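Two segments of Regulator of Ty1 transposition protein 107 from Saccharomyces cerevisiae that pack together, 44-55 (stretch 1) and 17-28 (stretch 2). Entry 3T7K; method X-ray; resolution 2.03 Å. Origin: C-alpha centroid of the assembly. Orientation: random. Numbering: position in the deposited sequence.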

# COMPACT_ATOMS: atom_id res chain seq x y z
N ASN C 44 -0.09 20.80 8.39
CA ASN C 44 -1.04 19.98 7.64
C ASN C 44 -1.47 20.70 6.37
O ASN C 44 -1.66 20.08 5.32
CB ASN C 44 -2.26 19.65 8.49
CG ASN C 44 -1.89 19.32 9.93
OD1 ASN C 44 -2.23 20.07 10.85
ND2 ASN C 44 -1.18 18.20 10.13
N GLN C 45 -1.61 22.02 6.45
CA GLN C 45 -1.95 22.79 5.26
C GLN C 45 -0.85 22.70 4.21
O GLN C 45 -1.10 22.87 3.03
CB GLN C 45 -2.25 24.24 5.61
CG GLN C 45 -3.63 24.45 6.24
CD GLN C 45 -4.70 23.60 5.57
OE1 GLN C 45 -4.93 23.70 4.36
NE2 GLN C 45 -5.36 22.75 6.35
N LEU C 46 0.37 22.41 4.66
CA LEU C 46 1.51 22.28 3.76
C LEU C 46 1.81 20.82 3.44
O LEU C 46 2.88 20.50 2.93
CB LEU C 46 2.75 22.96 4.35
CG LEU C 46 2.63 24.46 4.63
CD1 LEU C 46 3.83 24.99 5.42
CD2 LEU C 46 2.50 25.23 3.36
N GLY C 47 0.87 19.93 3.73
CA GLY C 47 1.05 18.52 3.44
C GLY C 47 2.12 17.85 4.28
O GLY C 47 2.80 16.95 3.81
N ILE C 48 2.29 18.32 5.51
CA ILE C 48 3.15 17.67 6.48
C ILE C 48 2.29 17.23 7.68
O ILE C 48 1.65 18.07 8.35
CB ILE C 48 4.22 18.63 7.01
CG1 ILE C 48 5.05 19.20 5.87
CG2 ILE C 48 5.09 17.92 8.02
CD1 ILE C 48 6.01 20.28 6.32
N LYS C 49 2.29 15.92 7.94
CA LYS C 49 1.56 15.31 9.05
C LYS C 49 2.55 14.55 9.91
O LYS C 49 3.37 13.79 9.38
CB LYS C 49 0.49 14.34 8.54
CG LYS C 49 -0.35 14.92 7.42
CD LYS C 49 -1.72 14.26 7.32
CE LYS C 49 -1.69 12.93 6.60
NZ LYS C 49 -3.07 12.52 6.21
N ILE C 50 2.48 14.78 11.22
CA ILE C 50 3.40 14.15 12.17
C ILE C 50 2.64 13.26 13.15
O ILE C 50 1.82 13.74 13.93
CB ILE C 50 4.20 15.21 12.93
CG1 ILE C 50 4.86 16.16 11.93
CG2 ILE C 50 5.23 14.56 13.82
CD1 ILE C 50 5.98 16.98 12.52
N PHE C 51 2.90 11.95 13.08
CA PHE C 51 2.22 10.98 13.94
C PHE C 51 3.00 10.77 15.22
O PHE C 51 4.22 10.99 15.27
CB PHE C 51 2.04 9.66 13.19
CG PHE C 51 1.32 9.81 11.89
CD1 PHE C 51 0.01 9.40 11.75
CD2 PHE C 51 1.95 10.40 10.81
CE1 PHE C 51 -0.65 9.55 10.54
CE2 PHE C 51 1.29 10.57 9.60
CZ PHE C 51 -0.01 10.13 9.47
N ASP C 52 2.29 10.36 16.26
CA ASP C 52 2.91 10.15 17.57
C ASP C 52 3.73 8.87 17.57
O ASP C 52 4.86 8.82 18.04
CB ASP C 52 1.82 10.09 18.66
OD1 ASP C 52 0.67 11.84 17.51
OD2 ASP C 52 0.31 11.63 19.66
N ASN C 53 3.15 7.82 17.01
CA ASN C 53 3.78 6.51 16.97
C ASN C 53 3.71 5.97 15.56
O ASN C 53 2.95 6.48 14.74
CB ASN C 53 3.05 5.56 17.92
CG ASN C 53 2.90 6.14 19.31
OD1 ASN C 53 1.80 6.49 19.74
ND2 ASN C 53 4.01 6.23 20.04
N ILE C 54 4.49 4.93 15.28
CA ILE C 54 4.51 4.33 13.95
C ILE C 54 3.44 3.27 13.78
O ILE C 54 3.44 2.26 14.47
CB ILE C 54 5.89 3.71 13.64
CG1 ILE C 54 6.98 4.79 13.67
CG2 ILE C 54 5.87 3.01 12.28
CD1 ILE C 54 8.39 4.27 13.40
N LYS C 55 2.52 3.49 12.85
CA LYS C 55 1.50 2.50 12.54
C LYS C 55 1.59 2.08 11.07
O LYS C 55 1.54 2.91 10.16
CB LYS C 55 0.11 3.05 12.86
CG LYS C 55 -1.00 2.02 12.73
CD LYS C 55 -2.19 2.58 11.96
CE LYS C 55 -3.45 1.79 12.26
NZ LYS C 55 -3.75 1.80 13.72
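Stretch 2 17-28: ELPNYDLKAVCT

From Leu23 on, stretch 2 pairs in parallel with the strand that begins at Ile48; the axes of the two strands approach to 4.8 Å, with a signed crossing angle of -25°. Register follows from the CA-CA distances, Ile48 to Leu23 4.6 Å, Lys49 to Lys24 5.0 Å and Ile50 to Ala25 4.8 Å. The hydrogen bonds zigzag as parallel pairing requires: Leu23 N to Gly47 O (2.7 Å), Lys49 N to Leu23 O, Ala25 N to Lys49 O and Phe51 N to Ala25 O (each 2.9 Å). Before the strand, Tyr21 N donates to Leu46 O at 2.9 Å; Tyr21 (-68/-23) and Asp22 (55/53) both depart from extended geometry, which resumes at Leu23 (-110/130).

Gly47, at phi 67°, has its CA 3.3 Å from Asn20 OD1; an ideal CB would lie 1.8 Å from that oxygen, a clash. With chi1 t (174°), Asn20 places OD1 3.1 Å from Asp22 N, from which it accepts a weak hydrogen bond (angle 127°).

Ile48 and Leu23, both m,t, share one sheet face, with Ile48 CG1 4.1 Å from Leu23 CD1 and 3.8 Å from Tyr21 CB. Lys49 and Lys24 occupy the other. The CA-to-CB bond of Leu46 points sideways, but in the m,t rotamer its end comes nearer, with CD2 3.7 Å from Leu18 CB and 4.0 Å from Pro19 CD. Ile54, also m,t and sideways, likewise brings its end nearer, with CG1 3.8 Å from CG1 of Val26 (chi1 m), an atom 4.3 Å from Phe51 CB, while Phe51 CE2 reaches Lys24 CB at 3.8 Å.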

# COMPACT_ATOMS: atom_id res chain seq x y z
N GLU C 17 0.60 30.91 -2.83
CA GLU C 17 0.52 29.49 -3.11
C GLU C 17 1.33 28.75 -2.04
O GLU C 17 2.36 29.25 -1.59
CB GLU C 17 1.08 29.25 -4.52
CG GLU C 17 0.99 27.83 -5.04
CD GLU C 17 2.13 26.95 -4.53
OE1 GLU C 17 3.23 27.48 -4.22
OE2 GLU C 17 1.90 25.72 -4.44
N LEU C 18 0.83 27.60 -1.61
CA LEU C 18 1.50 26.78 -0.60
C LEU C 18 2.06 25.50 -1.21
O LEU C 18 1.38 24.84 -2.00
CB LEU C 18 0.51 26.39 0.49
CG LEU C 18 -0.26 27.53 1.15
CD1 LEU C 18 -1.11 26.96 2.28
CD2 LEU C 18 0.72 28.56 1.66
N PRO C 19 3.31 25.15 -0.86
CA PRO C 19 3.81 23.87 -1.36
C PRO C 19 3.12 22.72 -0.68
O PRO C 19 2.56 22.87 0.41
CB PRO C 19 5.29 23.90 -0.96
CG PRO C 19 5.37 24.86 0.15
CD PRO C 19 4.35 25.91 -0.16
N ASN C 20 3.17 21.56 -1.31
CA ASN C 20 2.70 20.34 -0.68
C ASN C 20 3.90 19.44 -0.47
O ASN C 20 4.32 18.74 -1.39
CB ASN C 20 1.65 19.63 -1.54
CG ASN C 20 1.26 18.29 -0.97
OD1 ASN C 20 1.49 18.01 0.20
ND2 ASN C 20 0.68 17.44 -1.80
N TYR C 21 4.47 19.47 0.72
CA TYR C 21 5.66 18.67 1.00
C TYR C 21 5.37 17.17 1.02
O TYR C 21 6.26 16.36 0.83
CB TYR C 21 6.30 19.10 2.32
CG TYR C 21 6.96 20.44 2.25
CD1 TYR C 21 8.22 20.59 1.71
CD2 TYR C 21 6.30 21.57 2.71
CE1 TYR C 21 8.83 21.84 1.64
CE2 TYR C 21 6.89 22.81 2.63
CZ TYR C 21 8.14 22.94 2.10
OH TYR C 21 8.71 24.19 2.06
N ASP C 22 4.11 16.81 1.25
CA ASP C 22 3.70 15.41 1.24
C ASP C 22 4.52 14.52 2.19
O ASP C 22 5.04 13.48 1.80
CB ASP C 22 3.73 14.85 -0.19
CG ASP C 22 3.18 13.45 -0.24
OD1 ASP C 22 2.61 13.02 0.79
OD2 ASP C 22 3.36 12.71 -1.25
N LEU C 23 4.61 14.93 3.45
CA LEU C 23 5.38 14.19 4.45
C LEU C 23 4.44 13.54 5.44
O LEU C 23 3.54 14.18 5.97
CB LEU C 23 6.35 15.12 5.20
CG LEU C 23 7.34 15.86 4.30
CD1 LEU C 23 8.25 16.71 5.14
CD2 LEU C 23 8.16 14.88 3.47
N LYS C 24 4.64 12.25 5.67
CA LYS C 24 3.99 11.56 6.78
C LYS C 24 5.13 11.10 7.69
O LYS C 24 5.78 10.10 7.40
CB LYS C 24 3.14 10.38 6.28
CG LYS C 24 1.94 10.79 5.42
CD LYS C 24 1.50 9.66 4.50
CE LYS C 24 2.58 9.33 3.46
NZ LYS C 24 2.36 8.02 2.73
N ALA C 25 5.39 11.85 8.75
CA ALA C 25 6.60 11.66 9.54
C ALA C 25 6.35 11.21 10.98
O ALA C 25 5.22 11.28 11.50
CB ALA C 25 7.42 12.94 9.55
N VAL C 26 7.41 10.72 11.62
CA VAL C 26 7.47 10.69 13.06
C VAL C 26 8.75 11.45 13.39
O VAL C 26 9.62 11.54 12.54
CB VAL C 26 7.48 9.25 13.64
CG1 VAL C 26 6.21 8.52 13.22
CG2 VAL C 26 8.71 8.49 13.18
N CYS C 27 8.83 12.03 14.58
CA CYS C 27 10.07 12.61 15.06
C CYS C 27 10.63 11.70 16.12
O CYS C 27 9.87 11.07 16.85
CB CYS C 27 9.82 13.96 15.70
SG CYS C 27 8.97 15.08 14.59
N THR C 28 11.96 11.63 16.19
CA THR C 28 12.64 10.88 17.24
C THR C 28 13.83 11.75 17.61
O THR C 28 14.45 12.34 16.73
CB THR C 28 13.07 9.47 16.74
OG1 THR C 28 13.64 8.72 17.81
CG2 THR C 28 14.08 9.58 15.60
O HOH W 1 -0.29 22.48 0.39